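Local atomic coordinates of aminopeptidase N family protein (Idiomarina loihiensis L2TR, PDB entry 4FGM), a protein that probably acts as a zinc-dependent aminopeptidase, releasing residues from the N-terminal end of peptides. Residues L284-K287 and A288-P291; T300-L303 and W304-G308; V351-S354 and S355-W359; I417-A420 and D421-I425. One frame throughout, in Å; residues are numbered along the deposited sequence.

Contact 1. Residues L284-K287 and A288-P291; sequences LKPK and AFLP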
loop_
_atom_site.group_PDB
_atom_site.type_symbol
_atom_site.label_atom_id
_atom_site.label_comp_id
_atom_site.label_asym_id
_atom_site.label_seq_id
_atom_site.Cartn_x
_atom_site.Cartn_y
_atom_site.Cartn_z
ATOM N N LEU A 284 -15.265 -6.690 -3.665
ATOM C CA LEU A 284 -16.100 -6.090 -2.626
ATOM C C LEU A 284 -15.512 -4.677 -2.584
ATOM O O LEU A 284 -14.313 -4.520 -2.369
ATOM C CB LEU A 284 -15.873 -6.785 -1.275
ATOM C CG LEU A 284 -16.897 -6.667 -0.132
ATOM C CD1 LEU A 284 -16.158 -6.339 1.149
ATOM C CD2 LEU A 284 -17.948 -5.607 -0.427
ATOM N N LYS A 285 -16.329 -3.655 -2.812
ATOM C CA LYS A 285 -15.821 -2.287 -2.810
ATOM C C LYS A 285 -16.944 -1.285 -2.586
ATOM O O LYS A 285 -18.117 -1.644 -2.665
ATOM C CB LYS A 285 -15.128 -1.991 -4.146
ATOM C CG LYS A 285 -16.083 -1.758 -5.310
ATOM C CD LYS A 285 -15.344 -1.619 -6.643
ATOM C CE LYS A 285 -14.850 -2.976 -7.140
ATOM N NZ LYS A 285 -14.210 -2.906 -8.494
ATOM N N PRO A 286 -16.603 -0.014 -2.285
ATOM C CA PRO A 286 -17.660 0.981 -2.068
ATOM C C PRO A 286 -18.355 1.342 -3.383
ATOM O O PRO A 286 -17.753 1.262 -4.458
ATOM C CB PRO A 286 -16.911 2.162 -1.452
ATOM C CG PRO A 286 -15.547 2.049 -2.049
ATOM C CD PRO A 286 -15.270 0.561 -2.019
ATOM N N LYS A 287 -19.621 1.735 -3.291
ATOM C CA LYS A 287 -20.396 2.090 -4.470
ATOM C C LYS A 287 -19.791 3.263 -5.225
ATOM O O LYS A 287 -19.958 3.382 -6.439
ATOM C CB LYS A 287 -21.842 2.398 -4.073
ATOM C CG LYS A 287 -22.521 1.204 -3.417
ATOM C CD LYS A 287 -24.032 1.350 -3.326
ATOM C CE LYS A 287 -24.643 0.112 -2.675
ATOM N NZ LYS A 287 -26.130 0.119 -2.696
ATOM N N ALA A 288 -19.079 4.122 -4.507
ATOM C CA ALA A 288 -18.446 5.282 -5.128
ATOM C C ALA A 288 -17.418 4.840 -6.168
ATOM O O ALA A 288 -17.011 5.627 -7.014
ATOM C CB ALA A 288 -17.780 6.147 -4.062
ATOM N N PHE A 289 -17.008 3.575 -6.100
ATOM C CA PHE A 289 -16.032 3.020 -7.041
ATOM C C PHE A 289 -16.719 2.131 -8.097
ATOM O O PHE A 289 -16.056 1.372 -8.809
ATOM C CB PHE A 289 -14.968 2.193 -6.291
ATOM C CG PHE A 289 -14.032 3.008 -5.426
ATOM C CD1 PHE A 289 -14.091 4.400 -5.408
ATOM C CD2 PHE A 289 -13.077 2.371 -4.631
ATOM C CE1 PHE A 289 -13.213 5.142 -4.618
ATOM C CE2 PHE A 289 -12.194 3.104 -3.835
ATOM C CZ PHE A 289 -12.265 4.492 -3.829
ATOM N N LEU A 290 -18.044 2.231 -8.187
ATOM C CA LEU A 290 -18.820 1.445 -9.143
ATOM C C LEU A 290 -19.708 2.328 -10.023
ATOM O O LEU A 290 -20.883 2.532 -9.724
ATOM C CB LEU A 290 -19.689 0.426 -8.396
ATOM C CG LEU A 290 -18.950 -0.717 -7.693
ATOM C CD1 LEU A 290 -19.905 -1.456 -6.758
ATOM C CD2 LEU A 290 -18.362 -1.668 -8.735
ATOM N N PRO A 291 -19.163 2.838 -11.141
ATOM C CA PRO A 291 -17.792 2.629 -11.614
ATOM C C PRO A 291 -16.818 3.688 -11.083
ATOM O O PRO A 291 -17.208 4.580 -10.328
ATOM C CB PRO A 291 -17.953 2.723 -13.121
ATOM C CG PRO A 291 -18.901 3.896 -13.233
ATOM C CD PRO A 291 -19.932 3.625 -12.125
HETATM O O HOH W 1 -15.223 -0.810 -10.181
HETATM O O HOH W 2 -21.202 4.858 -8.111
#

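Contact 2. Residues T300-L303 and W304-G308; sequences TEQL and WFYEG. With ZN (zinc ion), chain C; MAE (maleic acid), chain B.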
loop_
_atom_site.group_PDB
_atom_site.type_symbol
_atom_site.label_atom_id
_atom_site.label_comp_id
_atom_site.label_asym_id
_atom_site.label_seq_id
_atom_site.Cartn_x
_atom_site.Cartn_y
_atom_site.Cartn_z
ATOM N N THR A 300 -14.526 8.975 -0.439
ATOM C CA THR A 300 -15.181 7.895 0.283
ATOM C C THR A 300 -14.509 7.751 1.649
ATOM O O THR A 300 -13.284 7.796 1.758
ATOM C CB THR A 300 -15.109 6.540 -0.469
ATOM O OG1 THR A 300 -15.765 5.533 0.316
ATOM C CG2 THR A 300 -13.662 6.122 -0.713
ATOM N N GLU A 301 -15.318 7.591 2.688
ATOM C CA GLU A 301 -14.806 7.449 4.048
ATOM C C GLU A 301 -14.623 5.985 4.410
ATOM O O GLU A 301 -14.312 5.668 5.557
ATOM C CB GLU A 301 -15.786 8.060 5.046
ATOM C CG GLU A 301 -17.123 7.313 5.103
ATOM C CD GLU A 301 -18.046 7.832 6.187
ATOM O OE1 GLU A 301 -18.328 9.051 6.204
ATOM O OE2 GLU A 301 -18.489 7.014 7.021
ATOM N N GLN A 302 -14.808 5.094 3.438
ATOM C CA GLN A 302 -14.711 3.665 3.703
ATOM C C GLN A 302 -13.330 3.002 3.717
ATOM O O GLN A 302 -13.229 1.791 3.935
ATOM C CB GLN A 302 -15.623 2.919 2.731
ATOM C CG GLN A 302 -17.092 3.281 2.892
ATOM C CD GLN A 302 -17.980 2.593 1.879
ATOM O OE1 GLN A 302 -17.924 1.374 1.711
ATOM N NE2 GLN A 302 -18.812 3.371 1.201
ATOM N N LEU A 303 -12.264 3.766 3.502
ATOM C CA LEU A 303 -10.933 3.166 3.508
ATOM C C LEU A 303 -10.548 2.582 4.869
ATOM O O LEU A 303 -9.597 1.804 4.964
ATOM C CB LEU A 303 -9.886 4.177 3.048
ATOM C CG LEU A 303 -10.036 4.633 1.589
ATOM C CD1 LEU A 303 -8.846 5.502 1.203
ATOM C CD2 LEU A 303 -10.122 3.422 0.663
ATOM N N TRP A 304 -11.285 2.939 5.921
ATOM C CA TRP A 304 -10.996 2.398 7.251
ATOM C C TRP A 304 -11.278 0.904 7.200
ATOM O O TRP A 304 -10.701 0.109 7.946
ATOM C CB TRP A 304 -11.894 3.035 8.322
ATOM C CG TRP A 304 -13.367 2.719 8.173
ATOM C CD1 TRP A 304 -14.312 3.477 7.526
ATOM C CD2 TRP A 304 -14.058 1.569 8.679
ATOM N NE1 TRP A 304 -15.542 2.869 7.602
ATOM C CE2 TRP A 304 -15.417 1.699 8.301
ATOM C CE3 TRP A 304 -13.664 0.444 9.415
ATOM C CZ2 TRP A 304 -16.381 0.746 8.637
ATOM C CZ3 TRP A 304 -14.627 -0.507 9.752
ATOM C CH2 TRP A 304 -15.971 -0.348 9.360
ATOM N N PHE A 305 -12.186 0.530 6.309
ATOM C CA PHE A 305 -12.557 -0.861 6.154
ATOM C C PHE A 305 -11.721 -1.525 5.060
ATOM O O PHE A 305 -11.090 -2.567 5.282
ATOM C CB PHE A 305 -14.061 -0.959 5.841
ATOM C CG PHE A 305 -14.528 -2.352 5.513
ATOM C CD1 PHE A 305 -14.469 -2.837 4.199
ATOM C CD2 PHE A 305 -15.000 -3.190 6.520
ATOM C CE1 PHE A 305 -14.875 -4.142 3.897
ATOM C CE2 PHE A 305 -15.408 -4.495 6.234
ATOM C CZ PHE A 305 -15.346 -4.976 4.916
ATOM N N TYR A 306 -11.698 -0.911 3.885
ATOM C CA TYR A 306 -10.955 -1.475 2.770
ATOM C C TYR A 306 -9.446 -1.519 2.974
ATOM O O TYR A 306 -8.768 -2.391 2.434
ATOM C CB TYR A 306 -11.351 -0.749 1.484
ATOM C CG TYR A 306 -12.733 -1.176 1.068
ATOM C CD1 TYR A 306 -12.967 -2.488 0.641
ATOM C CD2 TYR A 306 -13.826 -0.328 1.218
ATOM C CE1 TYR A 306 -14.256 -2.946 0.385
ATOM C CE2 TYR A 306 -15.125 -0.778 0.966
ATOM C CZ TYR A 306 -15.329 -2.092 0.555
ATOM O OH TYR A 306 -16.602 -2.568 0.350
ATOM N N GLU A 307 -8.917 -0.590 3.758
ATOM C CA GLU A 307 -7.491 -0.608 4.038
ATOM C C GLU A 307 -7.273 -1.150 5.449
ATOM O O GLU A 307 -6.350 -1.933 5.681
ATOM C CB GLU A 307 -6.881 0.790 3.900
ATOM C CG GLU A 307 -6.714 1.261 2.457
ATOM C CD GLU A 307 -5.927 0.279 1.601
ATOM O OE1 GLU A 307 -5.344 -0.664 2.161
ATOM O OE2 GLU A 307 -5.887 0.454 0.369
ATOM N N GLY A 308 -8.145 -0.748 6.377
ATOM C CA GLY A 308 -8.044 -1.185 7.762
ATOM C C GLY A 308 -8.101 -2.687 7.985
ATOM O O GLY A 308 -7.184 -3.253 8.591
HETATM ZN ZN ZN C . -4.046 -1.829 0.821
HETATM C C1 MAE B . -2.398 -0.265 -0.595
HETATM O O1 MAE B . -3.315 0.503 -0.138
HETATM O O2 MAE B . -2.725 -1.415 -0.968
HETATM C C2 MAE B . -1.027 0.282 -0.695
HETATM C C3 MAE B . -0.494 1.182 -1.518
HETATM C C4 MAE B . -1.179 1.900 -2.587
HETATM O O3 MAE B . -2.370 1.752 -2.925
HETATM O O4 MAE B . -0.477 2.759 -3.159
HETATM O O HOH W 3 -17.761 4.254 6.706
#

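Contact 3. Residues V351-S354 and S355-W359; sequences VTES and SFLAW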
loop_
_atom_site.group_PDB
_atom_site.type_symbol
_atom_site.label_atom_id
_atom_site.label_comp_id
_atom_site.label_asym_id
_atom_site.label_seq_id
_atom_site.Cartn_x
_atom_site.Cartn_y
_atom_site.Cartn_z
ATOM N N VAL A 351 -11.104 8.575 11.872
ATOM C CA VAL A 351 -10.647 7.637 10.856
ATOM C C VAL A 351 -11.411 7.777 9.535
ATOM O O VAL A 351 -10.824 7.652 8.453
ATOM C CB VAL A 351 -10.741 6.174 11.370
ATOM C CG1 VAL A 351 -12.177 5.680 11.310
ATOM C CG2 VAL A 351 -9.820 5.280 10.563
ATOM N N THR A 352 -12.711 8.048 9.616
ATOM C CA THR A 352 -13.512 8.202 8.410
ATOM C C THR A 352 -13.144 9.497 7.703
ATOM O O THR A 352 -13.138 9.568 6.472
ATOM C CB THR A 352 -15.023 8.212 8.725
ATOM O OG1 THR A 352 -15.291 9.129 9.795
ATOM C CG2 THR A 352 -15.483 6.820 9.111
ATOM N N GLU A 353 -12.845 10.522 8.491
ATOM C CA GLU A 353 -12.450 11.817 7.948
ATOM C C GLU A 353 -11.124 11.655 7.196
ATOM O O GLU A 353 -10.934 12.231 6.129
ATOM C CB GLU A 353 -12.305 12.833 9.088
ATOM C CG GLU A 353 -11.772 14.190 8.681
ATOM C CD GLU A 353 -11.616 15.128 9.870
ATOM O OE1 GLU A 353 -11.787 14.662 11.025
ATOM O OE2 GLU A 353 -11.316 16.325 9.648
ATOM N N SER A 354 -10.223 10.851 7.754
ATOM C CA SER A 354 -8.921 10.603 7.142
ATOM C C SER A 354 -9.071 9.898 5.789
ATOM O O SER A 354 -8.360 10.217 4.829
ATOM C CB SER A 354 -8.051 9.755 8.077
ATOM O OG SER A 354 -6.777 9.502 7.515
ATOM N N SER A 355 -9.992 8.937 5.723
ATOM C CA SER A 355 -10.247 8.200 4.490
ATOM C C SER A 355 -10.773 9.174 3.440
ATOM O O SER A 355 -10.314 9.193 2.293
ATOM C CB SER A 355 -11.287 7.104 4.740
ATOM O OG SER A 355 -11.738 6.509 3.533
ATOM N N PHE A 356 -11.737 9.985 3.859
ATOM C CA PHE A 356 -12.374 10.965 2.995
ATOM C C PHE A 356 -11.358 11.916 2.366
ATOM O O PHE A 356 -11.446 12.222 1.182
ATOM C CB PHE A 356 -13.427 11.754 3.804
ATOM C CG PHE A 356 -14.302 12.646 2.964
ATOM C CD1 PHE A 356 -13.891 13.931 2.623
ATOM C CD2 PHE A 356 -15.521 12.184 2.478
ATOM C CE1 PHE A 356 -14.679 14.742 1.801
ATOM C CE2 PHE A 356 -16.315 12.982 1.658
ATOM C CZ PHE A 356 -15.895 14.266 1.319
ATOM N N LEU A 357 -10.400 12.380 3.163
ATOM C CA LEU A 357 -9.380 13.303 2.685
ATOM C C LEU A 357 -8.065 12.605 2.335
ATOM O O LEU A 357 -6.989 13.196 2.463
ATOM C CB LEU A 357 -9.107 14.383 3.739
ATOM C CG LEU A 357 -9.957 15.658 3.845
ATOM C CD1 LEU A 357 -11.042 15.675 2.792
ATOM C CD2 LEU A 357 -10.546 15.753 5.247
ATOM N N ALA A 358 -8.136 11.356 1.890
ATOM C CA ALA A 358 -6.914 10.637 1.541
ATOM C C ALA A 358 -6.132 11.409 0.483
ATOM O O ALA A 358 -4.901 11.492 0.548
ATOM C CB ALA A 358 -7.244 9.244 1.038
ATOM N N TRP A 359 -6.862 11.990 -0.466
ATOM C CA TRP A 359 -6.286 12.749 -1.574
ATOM C C TRP A 359 -5.369 13.900 -1.186
ATOM O O TRP A 359 -4.474 14.268 -1.943
ATOM C CB TRP A 359 -7.402 13.300 -2.463
ATOM C CG TRP A 359 -8.387 12.266 -2.864
ATOM C CD1 TRP A 359 -9.505 11.889 -2.176
ATOM C CD2 TRP A 359 -8.308 11.410 -4.007
ATOM N NE1 TRP A 359 -10.127 10.847 -2.820
ATOM C CE2 TRP A 359 -9.415 10.533 -3.946
ATOM C CE3 TRP A 359 -7.407 11.299 -5.079
ATOM C CZ2 TRP A 359 -9.647 9.546 -4.920
ATOM C CZ3 TRP A 359 -7.638 10.318 -6.050
ATOM C CH2 TRP A 359 -8.755 9.455 -5.959
#

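Contact 4. Residues I417-A420 and D421-I425; sequences IGTA and DDTVI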
loop_
_atom_site.group_PDB
_atom_site.type_symbol
_atom_site.label_atom_id
_atom_site.label_comp_id
_atom_site.label_asym_id
_atom_site.label_seq_id
_atom_site.Cartn_x
_atom_site.Cartn_y
_atom_site.Cartn_z
ATOM N N ILE A 417 -22.480 -5.592 -5.741
ATOM C CA ILE A 417 -23.465 -4.673 -5.189
ATOM C C ILE A 417 -22.823 -3.397 -4.659
ATOM O O ILE A 417 -23.328 -2.300 -4.880
ATOM C CB ILE A 417 -24.261 -5.350 -4.039
ATOM C CG1 ILE A 417 -25.129 -6.470 -4.609
ATOM C CG2 ILE A 417 -25.104 -4.322 -3.296
ATOM C CD1 ILE A 417 -25.928 -6.059 -5.832
ATOM N N GLY A 418 -21.710 -3.554 -3.950
ATOM C CA GLY A 418 -21.024 -2.405 -3.389
ATOM C C GLY A 418 -21.500 -2.078 -1.987
ATOM O O GLY A 418 -22.627 -2.408 -1.609
ATOM N N THR A 419 -20.641 -1.428 -1.212
ATOM C CA THR A 419 -20.977 -1.056 0.156
ATOM C C THR A 419 -21.122 0.452 0.301
ATOM O O THR A 419 -20.324 1.212 -0.248
ATOM C CB THR A 419 -19.889 -1.523 1.151
ATOM O OG1 THR A 419 -18.626 -0.944 0.792
ATOM C CG2 THR A 419 -19.781 -3.033 1.154
ATOM N N ALA A 420 -22.153 0.876 1.028
ATOM C CA ALA A 420 -22.384 2.297 1.287
ATOM C C ALA A 420 -21.643 2.580 2.590
ATOM O O ALA A 420 -21.220 1.643 3.276
ATOM C CB ALA A 420 -23.871 2.582 1.449
ATOM N N ASP A 421 -21.485 3.852 2.940
ATOM C CA ASP A 421 -20.752 4.202 4.154
ATOM C C ASP A 421 -21.212 3.509 5.427
ATOM O O ASP A 421 -20.390 3.172 6.275
ATOM C CB ASP A 421 -20.770 5.713 4.378
ATOM C CG ASP A 421 -20.111 6.477 3.249
ATOM O OD1 ASP A 421 -19.409 5.843 2.433
ATOM O OD2 ASP A 421 -20.285 7.713 3.187
ATOM N N ASP A 422 -22.512 3.271 5.556
ATOM C CA ASP A 422 -23.044 2.641 6.765
ATOM C C ASP A 422 -23.388 1.158 6.639
ATOM O O ASP A 422 -23.855 0.542 7.596
ATOM C CB ASP A 422 -24.276 3.418 7.246
ATOM C CG ASP A 422 -25.461 3.278 6.307
ATOM O OD1 ASP A 422 -25.254 3.272 5.072
ATOM O OD2 ASP A 422 -26.604 3.188 6.804
ATOM N N THR A 423 -23.141 0.581 5.469
ATOM C CA THR A 423 -23.439 -0.830 5.235
ATOM C C THR A 423 -22.875 -1.794 6.272
ATOM O O THR A 423 -23.614 -2.600 6.839
ATOM C CB THR A 423 -22.938 -1.286 3.845
ATOM O OG1 THR A 423 -23.631 -0.557 2.822
ATOM C CG2 THR A 423 -23.175 -2.787 3.655
ATOM N N VAL A 424 -21.571 -1.725 6.517
ATOM C CA VAL A 424 -20.936 -2.629 7.469
ATOM C C VAL A 424 -21.457 -2.516 8.905
ATOM O O VAL A 424 -21.726 -3.533 9.546
ATOM C CB VAL A 424 -19.393 -2.452 7.462
ATOM C CG1 VAL A 424 -18.750 -3.325 8.539
ATOM C CG2 VAL A 424 -18.842 -2.841 6.099
ATOM N N ILE A 425 -21.611 -1.300 9.421
ATOM C CA ILE A 425 -22.106 -1.165 10.790
ATOM C C ILE A 425 -23.555 -1.660 10.897
ATOM O O ILE A 425 -23.900 -2.381 11.838
ATOM C CB ILE A 425 -22.002 0.296 11.310
ATOM C CG1 ILE A 425 -22.226 0.314 12.825
ATOM C CG2 ILE A 425 -23.017 1.193 10.613
ATOM C CD1 ILE A 425 -22.085 1.686 13.460
HETATM O O HOH W 4 -19.794 0.366 5.338
#

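Contact 1. Residues L284-K287 and A288-P291
Pro286 and Phe289 meet through a CH-pi contact: the proline CG sits over one face of the phenyl ring, 3.9 Å from the centroid of the Phe289 ring and displaced toward its rim. A proline suits this place, since its rigid ring holds CG, with its C-H groups, over the aromatic face. The second apolar pair is Lys285 with Leu290, where CD of Lys285 lies 3.7 Å from CD2 of Leu290. The lysine methylenes pass across the leucine side chain, while the bend at chi3 (75°) carries NZ off toward water. With an alanine here in place of Leu290, both methyls and CG would be gone, and the lysine methylenes would probably lose their apolar cover and be freer to swing.

Two backbone bonds form consecutive type I turns. Phe289 N donates to Pro286 O at 2.9 Å, and Leu290 N to Lys287 O at 2.8 Å; both donors stand well above the carbonyl plane, as expected in so tight a coil.

Water bridges add to this. One water accepts from Lys285 NZ and donates to Phe289 O, 2.7 Å away, and another donates to the carbonyl oxygens of Lys287 and Leu290. The chemistry thus divides: an apolar face holding Phe289, which also stacks on Tyr292, and a hydrated face where waters bridge backbone oxygens and the lysine amine, which also has a weak bond to Lys282 O.

Contact 2. Residues T300-L303 and W304-G308
The zinc site of this M61 enzyme takes its third protein ligand, Glu307, from just past the end of the short helix 303-306, its N bonding back to Leu303 O one turn earlier, at 2.8 Å. With the two histidines of the HExxH helix 262-277, His273 and His277, this is the ligand set of the gluzincin peptidases. Glu307 OE1 binds the zinc ion at 2.2 Å, and a maleic acid oxygen, O2, binds the same metal. The carboxylate gets there because its chain is folded at chi2 (-54°). Gly308 N reaches the same Leu303 oxygen, so that carbonyl holds two donors; Gln302 O likewise takes both Phe305 N and Tyr306 N, the latter in the carbonyl plane.

Before the helix, Thr300 OG1 accepts from Gln302 N in an ST turn. Gln302 and Tyr306 run side by side, amide and ring 40° apart, and OE1 of Gln302 lies 3.6 Å from CE2 of Tyr306, at the ring edge. Their polar ends, OE1 and OH, both hydrogen-bond Thr419 OG1, so the pair suits a shared threonine. Trp304 turns its indole edge to Glu301: NE1 donates to a water 2.8 Å away, which donates to Glu301 OE2, itself bonded to Tyr445 OH. Trp304 packs on Val351 and Thr352 of helix 351-356, whereas Phe305 faces Met405 and Leu408 of helix 401-413, setting the metal-binding turn between these helices.

Contact 3. Residues V351-S354 and S355-W359
Glu353 and Leu357 carry the side-chain contact, one helical turn apart: CD2 of Leu357 lies 4.0 Å from CG of Glu353 and also rests near the glutamate's carbonyl oxygen. Glu353 holds CG opposite its backbone N (chi1 175°) and extends from there, presenting a methylene to the leucine while OE1 accepts a bond from Ser350 N.

Beneath this pair runs a ladder of alpha-helical bonds. Ser355 N donates to Val351 O at 3.1 Å, Phe356 N to Thr352 O at 3.0 Å, and Leu357 N to Glu353 O at 3.0 Å. The regular pattern then stops: Ala358 N binds Ser355 O, three residues back, at 3.1 Å.

Further out, the small serines suit buried helix faces because each hydroxyl finds a backbone partner. Ser355 OG accepts from Leu303 N and donates to Thr300 O, tying the helix to the loop and helix that lead to zinc ligand Glu307; Ser354 OG bonds Val374 O. Phe356 stacks on Tyr299, and Ala358 touches Leu303. Leu357 leaves helical backbone angles where helix 351-356 ends and is also the N-cap residue of helix 358-362, so two short helices follow one another beside the metal site.

Contact 4. Residues I417-A420 and D421-I425
Asp421 follows Ala420 as the first corner of a type I turn that leads into helix 423-429. Its carboxylate is turned back from the helix, and OD1 accepts a bond from Gln302 NE2, so an acidic residue suits a spot beside an amide donor. Asp422, the second corner, brings OD1 to 3.9 Å from the Ala420 CB, a loose van der Waals approach at the surface.

Thr423 makes the main grip. Its N donates to Ala420 O at 3.1 Å, closing the turn, and in return its OG1 accepts from Ala420 N, 2.7 Å away, at an N-H...O angle of 151°. The hydroxyl is put there by a chi1 of -63°, which sets OG1 beside the threonine's own N, while CB lies 4.1 Å from Thr419 CB. A valine in its place would keep the bulk but lack the hydroxyl, and Ala420 N would probably lose its acceptor, leaving the loop less firmly fixed to the helix start.

Val424 N donates to a water 3.0 Å off, which donates to Ala420 O, so the first turn of the helix is partly solvated. Ile425 leaves the turn to pack on Leu440 and Lys441 of helix 437-445.

In the loop, Gly418 has a positive phi (91°) at which a side chain would press on the preceding carbonyl. The type I turn is thus closed by one backbone bond and backed by the threonine hydroxyl: the N-H and carbonyl of Ala420 are both engaged by Thr423, and the water links that carbonyl to Val424 N at the helix start.

In the fold
Contacts 1, 2 and 3 follow one another along the chain within the M61 peptidase region, and contact 4 comes later, beyond helix 401-413. Contact 2 is central: it touches the other three, with centres about 8 Å from contact 3, 11 Å from contact 4 and 12 Å from contact 1. Contacts 1 and 4 have centres about 10 Å apart and are joined by backbone bonds of Lys285 and Lys287 with Thr419. Contacts 3 and 4 do not touch, nor do 1 and 3. The zinc-binding turn of contact 2 is therefore flanked by a loop, two short consecutive helices and a helix start, and the part of the chain carrying the zinc ligand is in direct contact with all three neighbours.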